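Local coordinates for protein delta toxin (Clostridium perfringens, PDB 2YGT) that probably forms beta-barrel pores in host cell membranes as a secreted haemolytic toxin, at residues S73-F78 against S219-G224. Numbering follows the deposited sequence.
Sequences SGRKIF and SLITGG
Ser73 meets the C-terminal end of the short helix 219-222 with both its backbone and its side chain, in a beta-pore-forming toxin built of antiparallel sheets, at the point where strand 61-72 of one sheet passes into strand 76-79 of another. From this connection it bonds to two carbonyls, one in the last turn of the helix and one just past it. Its N donates to Gly223 O (3.0 Å, N-H...O angle 162°), and its OG donates to Ile221 O at 2.8 Å; both donors stand above the planes of their carbonyls. With OG lying between the backbone N and the carbonyl carbon (chi1 67°), a side chain as short as serine reaches the helix end, while CB rests 3.3 Å from Leu220 O. OG also receives a weak bond from Arg75 N at 3.3 Å, so the one hydroxyl ties the turn through Gly74, whose phi is positive, to the helix.

Arg75 extends alongside Thr222, its chain bent at chi3 (58°), and lays one guanidinium face over Thr222 CA. The Arg75 and Ile221 side chains cross at about a right angle, with Arg75 CD 4.1 Å from Ile221 CG2, whereas the charged end of Arg75 forms a salt bridge through NH1 with Asp214. Ile221, buried and hydrophobic, packs on Met87 and Phe198; Tyr93 OH bonds Leu220 O.

Beyond the helix, Gly224 takes a positive phi, a conformation that brings a beta carbon against the preceding carbonyl O and so suits glycine. One water bridges the two segments, accepting from Arg75 NH2 and donating to Thr222 O at 3.0 Å.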
ATOM      1  N   SER A  73       7.228  10.563  -3.782  1.00 18.64           N
ATOM      2  CA  SER A  73       8.105   9.906  -4.749  1.00 26.41           C
ATOM      3  C   SER A  73       9.573  10.214  -4.473  1.00 26.57           C
ATOM      4  O   SER A  73      10.452   9.403  -4.761  1.00 18.77           O
ATOM      5  CB  SER A  73       7.754  10.326  -6.177  1.00 19.01           C
ATOM      6  OG  SER A  73       8.036  11.697  -6.388  1.00 19.55           O
ATOM      7  N   GLY A  74       9.830  11.394  -3.919  1.00 19.20           N
ATOM      8  CA  GLY A  74      11.187  11.825  -3.646  1.00 19.49           C
ATOM      9  C   GLY A  74      11.994  12.052  -4.911  1.00 19.86           C
ATOM     10  O   GLY A  74      13.223  12.029  -4.882  1.00 29.91           O
ATOM     11  N   ARG A  75      11.304  12.275  -6.025  1.00 20.03           N
ATOM     12  CA  ARG A  75      11.985  12.479  -7.300  1.00 34.07           C
ATOM     13  C   ARG A  75      12.725  13.810  -7.351  1.00 31.46           C
ATOM     14  O   ARG A  75      12.196  14.846  -6.949  1.00 29.71           O
ATOM     15  CB  ARG A  75      11.014  12.400  -8.480  1.00 32.04           C
ATOM     16  CG  ARG A  75      11.674  12.768  -9.802  1.00 39.48           C
ATOM     17  CD  ARG A  75      10.668  13.143 -10.867  1.00 42.15           C
ATOM     18  NE  ARG A  75       9.831  14.268 -10.463  1.00 43.91           N
ATOM     19  CZ  ARG A  75       9.042  14.940 -11.295  1.00 40.26           C
ATOM     20  NH1 ARG A  75       8.995  14.604 -12.574  1.00 22.51           N
ATOM     21  NH2 ARG A  75       8.307  15.949 -10.849  1.00 36.95           N
ATOM     22  N   LYS A  76      13.954  13.766  -7.853  1.00 27.12           N
ATOM     23  CA  LYS A  76      14.726  14.975  -8.094  1.00 23.01           C
ATOM     24  C   LYS A  76      15.375  14.902  -9.470  1.00 29.09           C
ATOM     25  O   LYS A  76      15.772  13.829  -9.927  1.00 31.89           O
ATOM     26  CB  LYS A  76      15.791  15.166  -7.014  1.00 28.06           C
ATOM     27  CG  LYS A  76      15.222  15.390  -5.623  1.00 37.51           C
ATOM     28  N   ILE A  77      15.464  16.045 -10.135  1.00 30.15           N
ATOM     29  CA  ILE A  77      16.144  16.127 -11.416  1.00 27.70           C
ATOM     30  C   ILE A  77      17.221  17.194 -11.333  1.00 28.74           C
ATOM     31  O   ILE A  77      16.943  18.335 -10.970  1.00 29.54           O
ATOM     32  CB  ILE A  77      15.171  16.485 -12.553  1.00 29.48           C
ATOM     33  CG1 ILE A  77      14.290  15.284 -12.897  1.00 24.18           C
ATOM     34  CG2 ILE A  77      15.940  16.968 -13.779  1.00 24.75           C
ATOM     35  CD1 ILE A  77      13.297  15.554 -14.001  1.00 24.01           C
ATOM     36  N   PHE A  78      18.453  16.825 -11.660  1.00 31.33           N
ATOM     37  CA  PHE A  78      19.544  17.790 -11.634  1.00 30.98           C
ATOM     38  C   PHE A  78      20.634  17.456 -12.640  1.00 30.00           C
ATOM     39  O   PHE A  78      20.777  16.308 -13.064  1.00 33.67           O
ATOM     40  CB  PHE A  78      20.128  17.917 -10.223  1.00 24.97           C
ATOM     41  CG  PHE A  78      20.695  16.635  -9.681  1.00 24.33           C
ATOM     42  CD1 PHE A  78      19.878  15.717  -9.042  1.00 34.24           C
ATOM     43  CD2 PHE A  78      22.046  16.354  -9.801  1.00 24.56           C
ATOM     44  CE1 PHE A  78      20.396  14.536  -8.537  1.00 35.30           C
ATOM     45  CE2 PHE A  78      22.571  15.174  -9.299  1.00 35.59           C
ATOM     46  CZ  PHE A  78      21.745  14.264  -8.665  1.00 34.32           C
ATOM     47  N   SER A 219       2.089   8.582 -11.832  1.00 27.58           N
ATOM     48  CA  SER A 219       1.928   9.520 -10.728  1.00 32.91           C
ATOM     49  C   SER A 219       2.736   9.065  -9.511  1.00 36.60           C
ATOM     50  O   SER A 219       3.013   9.853  -8.603  1.00 18.06           O
ATOM     51  CB  SER A 219       0.452   9.682 -10.361  1.00 18.10           C
ATOM     52  OG  SER A 219      -0.165   8.426 -10.165  1.00 20.70           O
ATOM     53  N   LEU A 220       3.116   7.790  -9.499  1.00 17.15           N
ATOM     54  CA  LEU A 220       3.971   7.261  -8.445  1.00 16.93           C
ATOM     55  C   LEU A 220       5.375   7.861  -8.521  1.00 17.30           C
ATOM     56  O   LEU A 220       6.114   7.853  -7.537  1.00 17.41           O
ATOM     57  CB  LEU A 220       4.037   5.733  -8.517  1.00 16.34           C
ATOM     58  CG  LEU A 220       2.956   4.981  -7.737  1.00 17.98           C
ATOM     59  CD1 LEU A 220       1.557   5.394  -8.187  1.00 16.11           C
ATOM     60  CD2 LEU A 220       3.147   3.477  -7.863  1.00 15.54           C
ATOM     61  N   ILE A 221       5.735   8.381  -9.690  1.00 17.57           N
ATOM     62  CA  ILE A 221       7.047   8.987  -9.881  1.00 17.99           C
ATOM     63  C   ILE A 221       7.007  10.506  -9.723  1.00 28.41           C
ATOM     64  O   ILE A 221       7.915  11.100  -9.141  1.00 26.70           O
ATOM     65  CB  ILE A 221       7.651   8.622 -11.256  1.00 17.91           C
ATOM     66  CG1 ILE A 221       8.065   7.150 -11.280  1.00 19.93           C
ATOM     67  CG2 ILE A 221       8.843   9.509 -11.571  1.00 18.48           C
ATOM     68  CD1 ILE A 221       8.576   6.676 -12.627  1.00 19.20           C
ATOM     69  N   THR A 222       5.953  11.134 -10.235  1.00 18.96           N
ATOM     70  CA  THR A 222       5.840  12.589 -10.176  1.00 20.34           C
ATOM     71  C   THR A 222       5.346  13.083  -8.817  1.00 27.79           C
ATOM     72  O   THR A 222       5.749  14.151  -8.355  1.00 29.54           O
ATOM     73  CB  THR A 222       4.911  13.140 -11.283  1.00 20.31           C
ATOM     74  OG1 THR A 222       3.624  12.514 -11.193  1.00 19.65           O
ATOM     75  CG2 THR A 222       5.505  12.888 -12.669  1.00 22.39           C
ATOM     76  N   GLY A 223       4.471  12.309  -8.180  1.00 25.15           N
ATOM     77  CA  GLY A 223       3.896  12.702  -6.906  1.00 21.41           C
ATOM     78  C   GLY A 223       4.275  11.780  -5.762  1.00 25.33           C
ATOM     79  O   GLY A 223       4.935  12.195  -4.807  1.00 19.68           O
ATOM     80  N   GLY A 224       3.852  10.524  -5.858  1.00 18.52           N
ATOM     81  CA  GLY A 224       4.111   9.545  -4.820  1.00 20.32           C
ATOM     82  C   GLY A 224       3.109   8.406  -4.856  1.00 26.76           C
ATOM     83  O   GLY A 224       2.186   8.402  -5.674  1.00 29.75           O
TER
HETATM   84  O   HOH W   1       8.371  15.484  -7.724  1.00 53.46           O